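Local atomic coordinates of malate synthase (Haloferax volcanii, PDB entry 3OYZ), a protein that catalyses the magnesium-dependent condensation of acetyl-CoA with glyoxylate and hydrolysis of the malyl-CoA intermediate to malate and CoA in the glyoxylate cycle. Residues A[68-73]-A[114-119]; A[131-136]-A[151-156]. One frame throughout, in Å; residues are numbered along the deposited sequence.

Following the chain from the N terminus, contact 1 comes first: the end of helix 59-73 meets the loop leading into strand 118-121, closing a loop of 40 residues that contains strand 80-81 and helix 92-105. Contact 2 opens only after this loop has closed, and returns strand 152-157 to helix 127-143 across just 14 residues. The two are therefore in series, neither nested nor crossed, with centres about 18 Å apart. They are joined through the barrel sheet, where strands 118-121 and 152-157 run side by side: His117 O lies 3.0 Å from Ala152 N, probably as a hydrogen bond, and Leu151 packs beside Phe119.

Contact 1: A[68-73]-A[114-119]; sequences EVISEQ and EHIHGF
A small, mainly apolar helix-to-loop contact, with Ile70 meeting His115 and Ile116, joins the C-terminal end of helix 59-73, in the outer layer of the TIM barrel, to the approach of strand 118-121. Ile70 presents both of its branches. With CG1 beside the backbone N (chi1 -65°), the CG2 methyl lies anti to it and rests 3.8 Å from CB of His115, the two side chains running antiparallel alongside one another. The longer branch is extended (chi2 -173°) and carries CD1 to 3.8 Å from CD1 of Ile116, where the two isoleucines meet nearly perpendicular; CG1 of Ile116 lies equally near that methyl, so it meets the flank of the second isoleucine as well as its tip. Both isoleucines are buried. The imidazole of His115 swings back toward the helix backbone, bringing CD2 to 3.5 Å from the carbonyl O of Ile70, which approaches the ring obliquely. CG of Glu114 sits 3.9 Å above one face of the His115 ring, displaced toward its rim. An alanine in place of Ile70 is likely to cost Ile116 CD1 its partner on this helix and open a gap beside His115 CB. Ser71 faces away and bonds through OG to the carbonyl O of Arg110, a second tie between this helix and the connection before strand 118-121. Around the contact, Ile70 also touches Ile81 of strand 80-81, Ile116 packs on Ile105 of helix 92-105, and, just ahead of strand 118-121, the backbone of His117 hydrogen-bonds to Ile81 and Ala152, on strands 80-81 and 152-157.

Contact 2: A[131-136]-A[151-156]; sequences KKADEF and LAMSVI
The carboxylate of Asp134, the helix residue whose backbone N faces SD of Met153, is gripped at both oxygens: OD1 makes a salt bridge with NE of Arg182, and OD2 accepts a hydrogen bond from the backbone N of Asn179. The same arginine donates through NH1 to the carbonyl O of Leu151, so one guanidinium group links helix 127-143 to the residue just ahead of strand 152-157. This buried acid is thus matched by a positive charge, which would probably favour its ionised form, and its side chain lies about 7 Å from a bound potassium ion.

Between helix and strand the touching itself is done by one long side chain. Met153 points toward the helix from the strand, CG anti to the backbone N (chi1 -180°) and the next torsion extended as well, so the chain reaches straight across a separation of 7.6 Å between its CA and that of Asp134. The sulfur ends up 4.0 Å from Asp134 N, a packing approach; no hydrogen bond crosses between the two segments. At chi3 (147°) the chain bends, and the terminal CE comes to rest 3.9 Å from CB of Ala133. The alanine, its CB also turned toward the strand, offers just one methyl. All three residues are buried, yet the two segments hide only about 100 Å² between them. Ile121 of the neighbouring strand touches both Ala133 and Met153, and Phe137 of the same helix also packs on the methionine. Such a helix lying over its two flanking parallel strands, 118-121 and 152-157, is the beta-alpha-beta crossover from which TIM barrels are built, and here the second strand leads directly to the magnesium ligand Glu158.

Contact 1: A[68-73]-A[114-119]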
# COMPACT_ATOMS: atom_id res chain seq x y z
N GLU A 68 38.62 3.52 17.68
CA GLU A 68 40.01 3.59 17.14
C GLU A 68 40.08 4.07 15.70
O GLU A 68 40.79 5.06 15.42
CB GLU A 68 40.60 2.19 17.29
CG GLU A 68 42.14 2.06 17.23
CD GLU A 68 42.58 0.65 16.87
OE1 GLU A 68 42.08 -0.38 17.39
OE2 GLU A 68 43.47 0.54 16.01
N VAL A 69 39.34 3.42 14.78
CA VAL A 69 39.34 3.88 13.40
C VAL A 69 38.82 5.28 13.16
O VAL A 69 39.42 6.06 12.40
CB VAL A 69 38.62 2.92 12.45
CG1 VAL A 69 38.57 3.54 11.05
CG2 VAL A 69 39.26 1.51 12.54
N ILE A 70 37.70 5.64 13.79
CA ILE A 70 37.15 6.96 13.50
C ILE A 70 38.04 8.05 14.12
O ILE A 70 38.14 9.19 13.63
CB ILE A 70 35.66 7.11 14.09
CG1 ILE A 70 34.74 6.14 13.35
CG2 ILE A 70 35.19 8.52 13.92
CD1 ILE A 70 33.24 6.28 13.67
N SER A 71 38.56 7.72 15.28
CA SER A 71 39.63 8.53 15.90
C SER A 71 40.74 8.95 14.89
O SER A 71 40.97 10.13 14.59
CB SER A 71 40.27 7.65 17.00
OG SER A 71 40.71 8.52 18.02
N GLU A 72 41.32 7.93 14.28
CA GLU A 72 42.50 8.07 13.39
C GLU A 72 42.18 8.57 11.99
O GLU A 72 42.95 9.37 11.42
CB GLU A 72 43.25 6.75 13.35
CG GLU A 72 43.77 6.37 14.74
CD GLU A 72 44.23 4.92 14.88
OE1 GLU A 72 43.98 4.09 13.99
OE2 GLU A 72 44.85 4.55 15.91
N GLN A 73 41.01 8.19 11.46
CA GLN A 73 40.64 8.48 10.07
C GLN A 73 39.40 9.28 9.77
O GLN A 73 39.15 9.66 8.62
CB GLN A 73 40.47 7.18 9.30
CG GLN A 73 41.74 6.37 9.36
CD GLN A 73 41.77 5.20 8.43
OE1 GLN A 73 41.86 4.11 8.92
NE2 GLN A 73 41.69 5.40 7.11
N GLU A 114 33.80 13.84 17.67
CA GLU A 114 33.90 14.96 16.77
C GLU A 114 33.70 14.59 15.30
O GLU A 114 33.37 15.48 14.53
CB GLU A 114 35.22 15.76 16.98
CG GLU A 114 36.38 14.90 17.44
CD GLU A 114 36.34 14.54 18.93
OE1 GLU A 114 36.35 15.40 19.84
OE2 GLU A 114 36.31 13.35 19.24
N HIS A 115 33.88 13.33 14.90
CA HIS A 115 33.67 12.94 13.50
C HIS A 115 32.41 12.04 13.26
O HIS A 115 32.25 11.43 12.19
CB HIS A 115 34.92 12.22 12.93
CG HIS A 115 36.20 12.91 13.31
ND1 HIS A 115 36.48 14.21 12.96
CD2 HIS A 115 37.23 12.50 14.10
CE1 HIS A 115 37.62 14.58 13.52
NE2 HIS A 115 38.10 13.55 14.20
N ILE A 116 31.56 11.93 14.28
CA ILE A 116 30.32 11.10 14.23
C ILE A 116 29.10 12.02 14.11
O ILE A 116 28.94 12.94 14.87
CB ILE A 116 30.19 10.20 15.46
CG1 ILE A 116 31.28 9.14 15.28
CG2 ILE A 116 28.84 9.44 15.52
CD1 ILE A 116 31.37 8.11 16.36
N HIS A 117 28.28 11.83 13.09
CA HIS A 117 27.13 12.70 12.98
C HIS A 117 25.90 12.10 13.70
O HIS A 117 24.92 12.84 13.85
CB HIS A 117 26.75 12.85 11.51
CG HIS A 117 27.37 14.04 10.83
ND1 HIS A 117 28.71 14.09 10.50
CD2 HIS A 117 26.81 15.17 10.34
CE1 HIS A 117 28.96 15.23 9.88
NE2 HIS A 117 27.83 15.90 9.77
N GLY A 118 25.88 10.80 13.98
CA GLY A 118 24.72 10.19 14.70
C GLY A 118 24.84 8.69 14.71
O GLY A 118 25.94 8.13 14.49
N PHE A 119 23.77 7.99 15.10
CA PHE A 119 23.84 6.56 15.25
C PHE A 119 22.56 5.99 14.60
O PHE A 119 21.56 6.72 14.46
CB PHE A 119 23.90 6.13 16.72
CG PHE A 119 25.25 6.41 17.41
CD1 PHE A 119 26.25 5.48 17.32
CD2 PHE A 119 25.49 7.61 18.08
CE1 PHE A 119 27.51 5.74 17.87
CE2 PHE A 119 26.70 7.86 18.70
CZ PHE A 119 27.74 6.91 18.53

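Contact 2: A[131-136]-A[151-156]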
# COMPACT_ATOMS: atom_id res chain seq x y z
N LYS A 131 10.94 6.47 21.44
CA LYS A 131 11.20 7.51 22.43
C LYS A 131 12.25 6.89 23.39
O LYS A 131 12.98 7.62 24.03
CB LYS A 131 9.91 7.76 23.24
CG LYS A 131 8.89 8.50 22.31
CD LYS A 131 7.54 8.76 23.07
CE LYS A 131 6.51 9.37 22.06
NZ LYS A 131 5.18 9.16 22.73
N LYS A 132 12.24 5.59 23.62
CA LYS A 132 13.30 5.04 24.59
C LYS A 132 14.71 5.25 23.98
O LYS A 132 15.63 5.60 24.70
CB LYS A 132 13.13 3.52 24.72
CG LYS A 132 11.84 3.18 25.52
CD LYS A 132 11.56 1.68 25.46
CE LYS A 132 10.23 1.43 26.23
NZ LYS A 132 9.89 -0.05 26.19
N ALA A 133 14.88 5.05 22.67
CA ALA A 133 16.22 5.24 22.09
C ALA A 133 16.51 6.74 22.19
O ALA A 133 17.61 7.16 22.63
CB ALA A 133 16.25 4.73 20.63
N ASP A 134 15.58 7.60 21.76
CA ASP A 134 15.75 9.03 21.92
C ASP A 134 16.22 9.48 23.29
O ASP A 134 17.10 10.38 23.43
CB ASP A 134 14.47 9.82 21.56
CG ASP A 134 14.60 11.27 21.88
OD1 ASP A 134 15.36 11.96 21.18
OD2 ASP A 134 13.95 11.81 22.80
N GLU A 135 15.65 8.89 24.32
CA GLU A 135 16.08 9.27 25.66
C GLU A 135 17.57 8.87 25.90
O GLU A 135 18.27 9.65 26.51
CB GLU A 135 15.19 8.62 26.69
CG GLU A 135 15.65 8.84 28.12
CD GLU A 135 15.71 10.31 28.54
OE1 GLU A 135 15.23 11.26 27.90
OE2 GLU A 135 16.20 10.50 29.66
N PHE A 136 18.00 7.71 25.47
CA PHE A 136 19.44 7.36 25.52
C PHE A 136 20.33 8.32 24.76
O PHE A 136 21.40 8.68 25.25
CB PHE A 136 19.64 5.92 25.08
CG PHE A 136 19.12 4.94 26.07
CD1 PHE A 136 19.47 5.06 27.42
CD2 PHE A 136 18.37 3.85 25.67
CE1 PHE A 136 19.06 4.08 28.34
CE2 PHE A 136 17.93 2.87 26.60
CZ PHE A 136 18.27 3.01 27.93
N LEU A 151 23.55 14.62 18.06
CA LEU A 151 23.64 13.32 17.41
C LEU A 151 22.31 12.94 16.70
O LEU A 151 21.27 12.80 17.39
CB LEU A 151 23.88 12.26 18.48
CG LEU A 151 25.30 12.44 19.08
CD1 LEU A 151 25.31 11.41 20.14
CD2 LEU A 151 26.34 12.06 18.00
N ALA A 152 22.36 12.80 15.38
CA ALA A 152 21.24 12.38 14.54
C ALA A 152 20.85 10.96 14.93
O ALA A 152 21.71 10.17 15.30
CB ALA A 152 21.61 12.51 13.01
N MET A 153 19.56 10.64 14.97
CA MET A 153 19.15 9.24 15.10
C MET A 153 18.55 8.78 13.78
O MET A 153 17.66 9.44 13.24
CB MET A 153 18.06 9.13 16.20
CG MET A 153 17.51 7.67 16.47
SD MET A 153 16.30 7.93 17.87
CE MET A 153 15.08 6.68 17.50
N SER A 154 18.88 7.58 13.34
CA SER A 154 18.29 7.03 12.14
C SER A 154 17.72 5.72 12.62
O SER A 154 18.32 5.10 13.52
CB SER A 154 19.32 6.82 10.99
OG SER A 154 19.67 8.14 10.55
N VAL A 155 16.62 5.25 12.02
CA VAL A 155 16.12 3.98 12.53
C VAL A 155 15.99 3.04 11.37
O VAL A 155 15.68 3.43 10.24
CB VAL A 155 14.74 4.08 13.26
CG1 VAL A 155 14.86 5.07 14.41
CG2 VAL A 155 13.69 4.68 12.27
N ILE A 156 16.11 1.74 11.64
CA ILE A 156 15.81 0.75 10.64
C ILE A 156 14.33 0.28 10.82
O ILE A 156 13.98 -0.10 11.93
CB ILE A 156 16.64 -0.52 10.87
CG1 ILE A 156 18.17 -0.25 10.80
CG2 ILE A 156 16.35 -1.48 9.67
CD1 ILE A 156 18.65 0.60 9.69